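Local atomic coordinates of transcriptional regulator, GntR family (Thermotoga maritima, PDB entry 3SXM), a protein that probably acts as a metal-binding, DNA-binding transcriptional regulator of the GntR family, of which this piece is the metal-free form of the all-helical FCD domain. Residues S58-H63 and L88-N93; N100-E105 and L126-A131. The protein carries 3 engineered substitutions. One frame throughout, in Å; residues are numbered along the deposited sequence. Where two conformers were deposited one is given.

Contact 1: S58-H63 and L88-N93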
loop_
_atom_site.group_PDB
_atom_site.type_symbol
_atom_site.label_atom_id
_atom_site.label_comp_id
_atom_site.label_asym_id
_atom_site.label_seq_id
_atom_site.Cartn_x
_atom_site.Cartn_y
_atom_site.Cartn_z
ATOM N N SER A 58 -5.947 -19.300 11.633
ATOM C CA SER A 58 -5.258 -18.154 12.276
ATOM C C SER A 58 -4.565 -17.233 11.292
ATOM O O SER A 58 -4.588 -16.024 11.471
ATOM C CB SER A 58 -4.262 -18.515 13.411
ATOM O OG SER A 58 -3.155 -19.287 12.954
ATOM N N ASP A 59 -3.915 -17.783 10.276
ATOM C CA ASP A 59 -3.112 -16.967 9.374
ATOM C C ASP A 59 -4.046 -16.019 8.620
ATOM O O ASP A 59 -3.816 -14.809 8.613
ATOM C CB ASP A 59 -2.379 -17.888 8.397
ATOM C CG ASP A 59 -1.727 -17.102 7.279
ATOM O OD1 ASP A 59 -0.783 -16.377 7.564
ATOM O OD2 ASP A 59 -2.203 -17.137 6.128
ATOM N N GLU A 60 -5.110 -16.541 8.025
ATOM C CA GLU A 60 -6.013 -15.698 7.217
ATOM C C GLU A 60 -6.640 -14.653 8.121
ATOM O O GLU A 60 -6.666 -13.449 7.798
ATOM C CB GLU A 60 -7.066 -16.532 6.528
ATOM C CG GLU A 60 -8.141 -15.712 5.866
ATOM C CD GLU A 60 -9.145 -16.495 5.066
ATOM O OE1 GLU A 60 -9.061 -17.738 5.014
ATOM O OE2 GLU A 60 -10.027 -15.858 4.460
ATOM N N ARG A 61 -7.087 -15.064 9.298
ATOM C CA ARG A 61 -7.711 -14.111 10.216
ATOM C C ARG A 61 -6.768 -13.019 10.644
ATOM O O ARG A 61 -7.176 -11.847 10.724
ATOM C CB ARG A 61 -8.289 -14.814 11.467
ATOM C CG ARG A 61 -9.483 -15.594 11.213
ATOM C CD ARG A 61 -9.853 -16.478 12.451
ATOM N NE ARG A 61 -10.307 -15.663 13.572
ATOM C CZ ARG A 61 -10.567 -16.168 14.771
ATOM N NH1 ARG A 61 -10.329 -17.449 15.021
ATOM N NH2 ARG A 61 -11.017 -15.386 15.730
ATOM N N LEU A 62 -5.518 -13.343 10.933
ATOM C CA LEU A 62 -4.592 -12.349 11.484
ATOM C C LEU A 62 -4.311 -11.295 10.420
ATOM O O LEU A 62 -4.359 -10.103 10.716
ATOM C CB LEU A 62 -3.297 -13.040 11.946
ATOM C CG LEU A 62 -2.277 -12.093 12.555
ATOM C CD1 LEU A 62 -2.810 -11.363 13.773
ATOM C CD2 LEU A 62 -1.033 -12.831 12.893
ATOM N N HIS A 63 -3.970 -11.730 9.216
ATOM C CA HIS A 63 -3.567 -10.777 8.173
ATOM C C HIS A 63 -4.769 -9.973 7.700
ATOM O O HIS A 63 -4.627 -8.743 7.485
ATOM C CB HIS A 63 -2.825 -11.485 7.055
ATOM C CG HIS A 63 -1.520 -12.042 7.514
ATOM N ND1 HIS A 63 -0.336 -11.330 7.511
ATOM C CD2 HIS A 63 -1.227 -13.247 8.076
ATOM C CE1 HIS A 63 0.623 -12.062 8.048
ATOM N NE2 HIS A 63 0.094 -13.228 8.383
ATOM N N LEU A 88 -3.363 -18.795 -3.017
ATOM C CA LEU A 88 -2.631 -19.695 -3.929
ATOM C C LEU A 88 -1.177 -19.714 -3.496
ATOM O O LEU A 88 -0.557 -20.804 -3.326
ATOM C CB LEU A 88 -2.792 -19.212 -5.371
ATOM C CG LEU A 88 -2.100 -19.933 -6.492
ATOM C CD1 LEU A 88 -2.578 -19.464 -7.800
ATOM C CD2 LEU A 88 -0.592 -19.938 -6.511
ATOM N N VAL A 89 -0.587 -18.517 -3.333
ATOM C CA VAL A 89 0.814 -18.426 -2.957
ATOM C C VAL A 89 1.084 -19.090 -1.615
ATOM O O VAL A 89 2.099 -19.833 -1.450
ATOM C CB VAL A 89 1.362 -16.952 -3.047
ATOM C CG1 VAL A 89 2.726 -16.875 -2.446
ATOM C CG2 VAL A 89 1.330 -16.539 -4.470
ATOM N N ARG A 90 0.188 -18.960 -0.656
ATOM C CA ARG A 90 0.350 -19.588 0.638
ATOM C C ARG A 90 0.459 -21.083 0.500
ATOM O O ARG A 90 1.182 -21.710 1.188
ATOM C CB ARG A 90 -0.860 -19.381 1.590
ATOM C CG ARG A 90 -1.267 -18.086 2.032
ATOM C CD ARG A 90 -2.190 -18.210 3.325
ATOM N NE ARG A 90 -3.484 -18.887 3.143
ATOM C CZ ARG A 90 -4.344 -19.141 4.125
ATOM N NH1 ARG A 90 -4.045 -18.819 5.348
ATOM N NH2 ARG A 90 -5.504 -19.718 3.880
ATOM N N HIS A 91 -0.365 -21.622 -0.344
ATOM C CA HIS A 91 -0.440 -23.076 -0.495
ATOM C C HIS A 91 0.720 -23.700 -1.303
ATOM O O HIS A 91 0.836 -24.941 -1.420
ATOM C CB HIS A 91 -1.786 -23.480 -1.096
ATOM C CG HIS A 91 -2.913 -23.468 -0.122
ATOM N ND1 HIS A 91 -3.639 -22.341 0.220
ATOM C CD2 HIS A 91 -3.432 -24.487 0.611
ATOM C CE1 HIS A 91 -4.540 -22.667 1.134
ATOM N NE2 HIS A 91 -4.452 -23.958 1.362
ATOM N N LEU A 92 1.630 -22.875 -1.797
ATOM C CA LEU A 92 2.744 -23.383 -2.593
ATOM C C LEU A 92 3.745 -24.047 -1.753
ATOM O O LEU A 92 4.469 -24.919 -2.248
ATOM C CB LEU A 92 3.455 -22.262 -3.366
ATOM C CG LEU A 92 2.624 -21.680 -4.494
ATOM C CD1 LEU A 92 3.382 -20.463 -5.113
ATOM C CD2 LEU A 92 2.248 -22.704 -5.574
ATOM N N ASN A 93 3.845 -23.692 -0.490
ATOM C CA ASN A 93 4.868 -24.239 0.375
ATOM C C ASN A 93 4.364 -24.294 1.792
ATOM O O ASN A 93 3.933 -23.342 2.293
ATOM C CB ASN A 93 6.113 -23.381 0.292
ATOM C CG ASN A 93 7.291 -23.958 1.063
ATOM O OD1 ASN A 93 7.862 -23.312 1.901
ATOM N ND2 ASN A 93 7.656 -25.142 0.743
HETATM O O HOH W 1 -7.722 -19.878 5.831
#
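Asp59, on helix 51-68, and Arg90, on helix 73-90, are the residues whose CA atoms lie nearest across the two segments, 9.8 Å apart. From Arg90 to Asn93 the chain folds into a type I beta turn. Arg90 spans most of the distance to Asp59. Its first torsion sets CG opposite the carbonyl carbon (chi1 -62°), and a bend at chi3 brings NH1 to Asp59. There NH1 makes a salt bridge with OD2 at 2.6 Å, the N-H...O angle being 154°. The carboxylate and guanidinium planes are 24° apart, and OD2 receives the N-H through its anti lone pair, the one directed away from OD1. This arrangement belongs to the FCD domain, the helical bundle of FadR-type GntR regulators, whose metal site lies within the bundle: in another structure of this protein Asp59 and His63 bind zinc together with His103 and His125. In this metal-free form Asp59 pairs with Arg90. The other end of the guanidinium serves a wetter link, in which one water donates to Glu60 OE1 (2.7 Å) and accepts from Arg90 NH2 (3.0 Å). Asp87 makes a salt bridge with the same NH2, whereas Glu60 OE2 has its own in Lys64. A leucine in place of Arg90 would probably leave OD2 of Asp59 without its charged mate, freeing that carboxylate to turn, and break the water link to Glu60.

Contact 2: N100-E105 and L126-A131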
loop_
_atom_site.group_PDB
_atom_site.type_symbol
_atom_site.label_atom_id
_atom_site.label_comp_id
_atom_site.label_asym_id
_atom_site.label_seq_id
_atom_site.Cartn_x
_atom_site.Cartn_y
_atom_site.Cartn_z
ATOM N N ASN A 100 3.603 -20.269 12.367
ATOM C CA ASN A 100 2.818 -20.125 13.559
ATOM C C ASN A 100 3.646 -19.459 14.658
ATOM O O ASN A 100 3.158 -18.621 15.415
ATOM C CB ASN A 100 2.290 -21.463 13.991
ATOM C CG ASN A 100 1.508 -21.366 15.215
ATOM O OD1 ASN A 100 0.405 -20.834 15.203
ATOM N ND2 ASN A 100 2.072 -21.849 16.311
ATOM N N ARG A 101 4.911 -19.828 14.744
ATOM C CA ARG A 101 5.796 -19.237 15.719
ATOM C C ARG A 101 5.990 -17.740 15.442
ATOM O O ARG A 101 5.970 -16.925 16.357
ATOM C CB ARG A 101 7.118 -19.970 15.700
ATOM C CG ARG A 101 7.952 -19.738 16.897
ATOM C CD ARG A 101 9.297 -20.367 16.674
ATOM N NE ARG A 101 9.336 -21.785 16.991
ATOM C CZ ARG A 101 9.905 -22.708 16.224
ATOM N NH1 ARG A 101 10.465 -22.351 15.075
ATOM N NH2 ARG A 101 9.909 -23.975 16.598
ATOM N N GLU A 102 6.189 -17.385 14.179
ATOM C CA GLU A 102 6.344 -15.972 13.787
ATOM C C GLU A 102 5.095 -15.174 14.136
ATOM O O GLU A 102 5.193 -14.050 14.627
ATOM C CB GLU A 102 6.687 -15.853 12.302
ATOM C CG GLU A 102 8.105 -16.362 11.962
ATOM C CD GLU A 102 8.345 -16.555 10.445
ATOM O OE1 GLU A 102 7.360 -16.502 9.654
ATOM O OE2 GLU A 102 9.544 -16.791 10.136
ATOM N N HIS A 103 3.936 -15.773 13.894
ATOM C CA HIS A 103 2.662 -15.113 14.220
ATOM C C HIS A 103 2.485 -14.937 15.704
ATOM O O HIS A 103 2.050 -13.864 16.178
ATOM C CB HIS A 103 1.484 -15.889 13.698
ATOM C CG HIS A 103 1.312 -15.749 12.239
ATOM N ND1 HIS A 103 0.700 -16.707 11.460
ATOM C CD2 HIS A 103 1.717 -14.772 11.396
ATOM C CE1 HIS A 103 0.721 -16.310 10.198
ATOM N NE2 HIS A 103 1.302 -15.118 10.141
ATOM N N LYS A 104 2.794 -15.968 16.466
ATOM C CA LYS A 104 2.706 -15.837 17.903
ATOM C C LYS A 104 3.519 -14.659 18.402
ATOM O O LYS A 104 3.038 -13.884 19.256
ATOM C CB LYS A 104 3.205 -17.131 18.578
ATOM C CG LYS A 104 3.095 -17.090 20.090
ATOM C CD LYS A 104 3.651 -18.315 20.804
ATOM C CE LYS A 104 3.682 -18.029 22.329
ATOM N NZ LYS A 104 4.269 -19.111 23.127
ATOM N N GLU A 105 4.762 -14.531 17.942
ATOM C CA GLU A 105 5.653 -13.483 18.365
ATOM C C GLU A 105 5.246 -12.113 17.842
ATOM O O GLU A 105 5.340 -11.121 18.597
ATOM C CB GLU A 105 7.098 -13.877 18.027
ATOM C CG GLU A 105 7.511 -15.073 18.915
ATOM C CD GLU A 105 8.865 -15.642 18.628
ATOM O OE1 GLU A 105 9.412 -15.478 17.518
ATOM O OE2 GLU A 105 9.357 -16.303 19.572
ATOM N N LEU A 126 6.874 -12.053 6.091
ATOM C CA LEU A 126 6.513 -12.098 4.697
ATOM C C LEU A 126 7.734 -12.340 3.826
ATOM O O LEU A 126 7.624 -13.111 2.852
ATOM C CB LEU A 126 5.771 -10.776 4.335
ATOM C CG LEU A 126 4.375 -10.631 4.975
ATOM C CD1 LEU A 126 3.820 -9.230 4.758
ATOM C CD2 LEU A 126 3.381 -11.691 4.422
ATOM N N LYS A 127 8.878 -11.749 4.145
ATOM C CA LYS A 127 10.104 -11.980 3.379
ATOM C C LYS A 127 10.588 -13.415 3.559
ATOM O O LYS A 127 11.134 -13.996 2.630
ATOM C CB LYS A 127 11.196 -10.974 3.664
ATOM C CG LYS A 127 10.740 -9.572 3.288
ATOM C CD LYS A 127 11.818 -8.672 2.788
ATOM C CE LYS A 127 11.302 -7.246 2.687
ATOM N NZ LYS A 127 12.132 -6.306 1.867
ATOM N N ASN A 128 10.363 -13.975 4.739
ATOM C CA ASN A 128 10.791 -15.364 5.020
ATOM C C ASN A 128 9.928 -16.327 4.248
ATOM O O ASN A 128 10.474 -17.283 3.647
ATOM C CB ASN A 128 10.673 -15.675 6.523
ATOM C CG ASN A 128 11.805 -15.073 7.368
ATOM O OD1 ASN A 128 12.812 -14.598 6.861
ATOM N ND2 ASN A 128 11.641 -15.145 8.680
ATOM N N VAL A 129 8.613 -16.120 4.247
ATOM C CA VAL A 129 7.675 -16.898 3.446
ATOM C C VAL A 129 8.088 -16.843 1.971
ATOM O O VAL A 129 8.201 -17.870 1.293
ATOM C CB VAL A 129 6.254 -16.417 3.689
ATOM C CG1 VAL A 129 5.310 -16.867 2.630
ATOM C CG2 VAL A 129 5.812 -16.839 5.086
ATOM N N GLU A 130 8.344 -15.650 1.482
ATOM C CA GLU A 130 8.747 -15.433 0.107
ATOM C C GLU A 130 9.988 -16.257 -0.217
ATOM O O GLU A 130 9.998 -16.986 -1.222
ATOM C CB GLU A 130 9.015 -13.946 -0.136
ATOM C CG GLU A 130 9.447 -13.603 -1.534
ATOM C CD GLU A 130 9.671 -12.126 -1.680
ATOM O OE1 GLU A 130 10.231 -11.499 -0.751
ATOM O OE2 GLU A 130 9.212 -11.575 -2.679
ATOM N N ALA A 131 11.020 -16.115 0.589
ATOM C CA ALA A 131 12.291 -16.749 0.315
ATOM C C ALA A 131 12.124 -18.259 0.285
ATOM O O ALA A 131 12.719 -18.942 -0.574
ATOM C CB ALA A 131 13.340 -16.308 1.343
#
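Glu102 and Asn128 reach toward each other from helix 96-111 and helix 115-135, their CA atoms 9.8 Å apart, and meet through a single hydrogen bond. Asn128 ND2 donates to Glu102 OE2 at 3.0 Å with an N-H...O angle of 160°. The two flat groups are skewed, their planes 36° apart, and the bond is unequal in its geometry. On the amide side OE2 lies close to the plane, as a donor N-H requires; on the carboxylate side ND2 stands above the plane, 45° out of it. Glu102 covers its share of the gap with a chain extended beyond CG, while the shorter Asn128 brings its amide up with CG placed beside its own backbone N.

The other oxygen of Glu102 looks to different partners: OE1 accepts a hydrogen bond from ND1 of His125 and forms a salt bridge with Arg95. His125 and His103 are zinc ligands in another structure of this protein, which is consistent with a second-shell role for Glu102 in the FCD metal site, through its bond to His125. With OE1 held by His125 and Arg95 and OE2 by the amide among others, the carboxylate is tied at both oxygens; that probably limits its rotation and helps keep the imidazole of His125 oriented even though the metal is absent.

Followed from the N terminus, the chain passes through helices 5-25, 27-31 and 34-44 before contact 1 opens on helix 51-68. Contact 1 closes on helix 73-90, a loop of 24 intervening residues that is mostly helix. Contact 2 then opens on helix 96-111 and closes on helix 115-135 after 20 more. The two are in series, neither nesting nor crossing, yet their centres are 10 Å apart and they touch in space. His63 NE2 lies 2.8 Å from His103 NE2, a probable hydrogen bond, and Leu62 packs on His103. Two successive helix pairs thus meet at the residues of helices 51-68 and 96-111 that bind zinc in another structure of this protein.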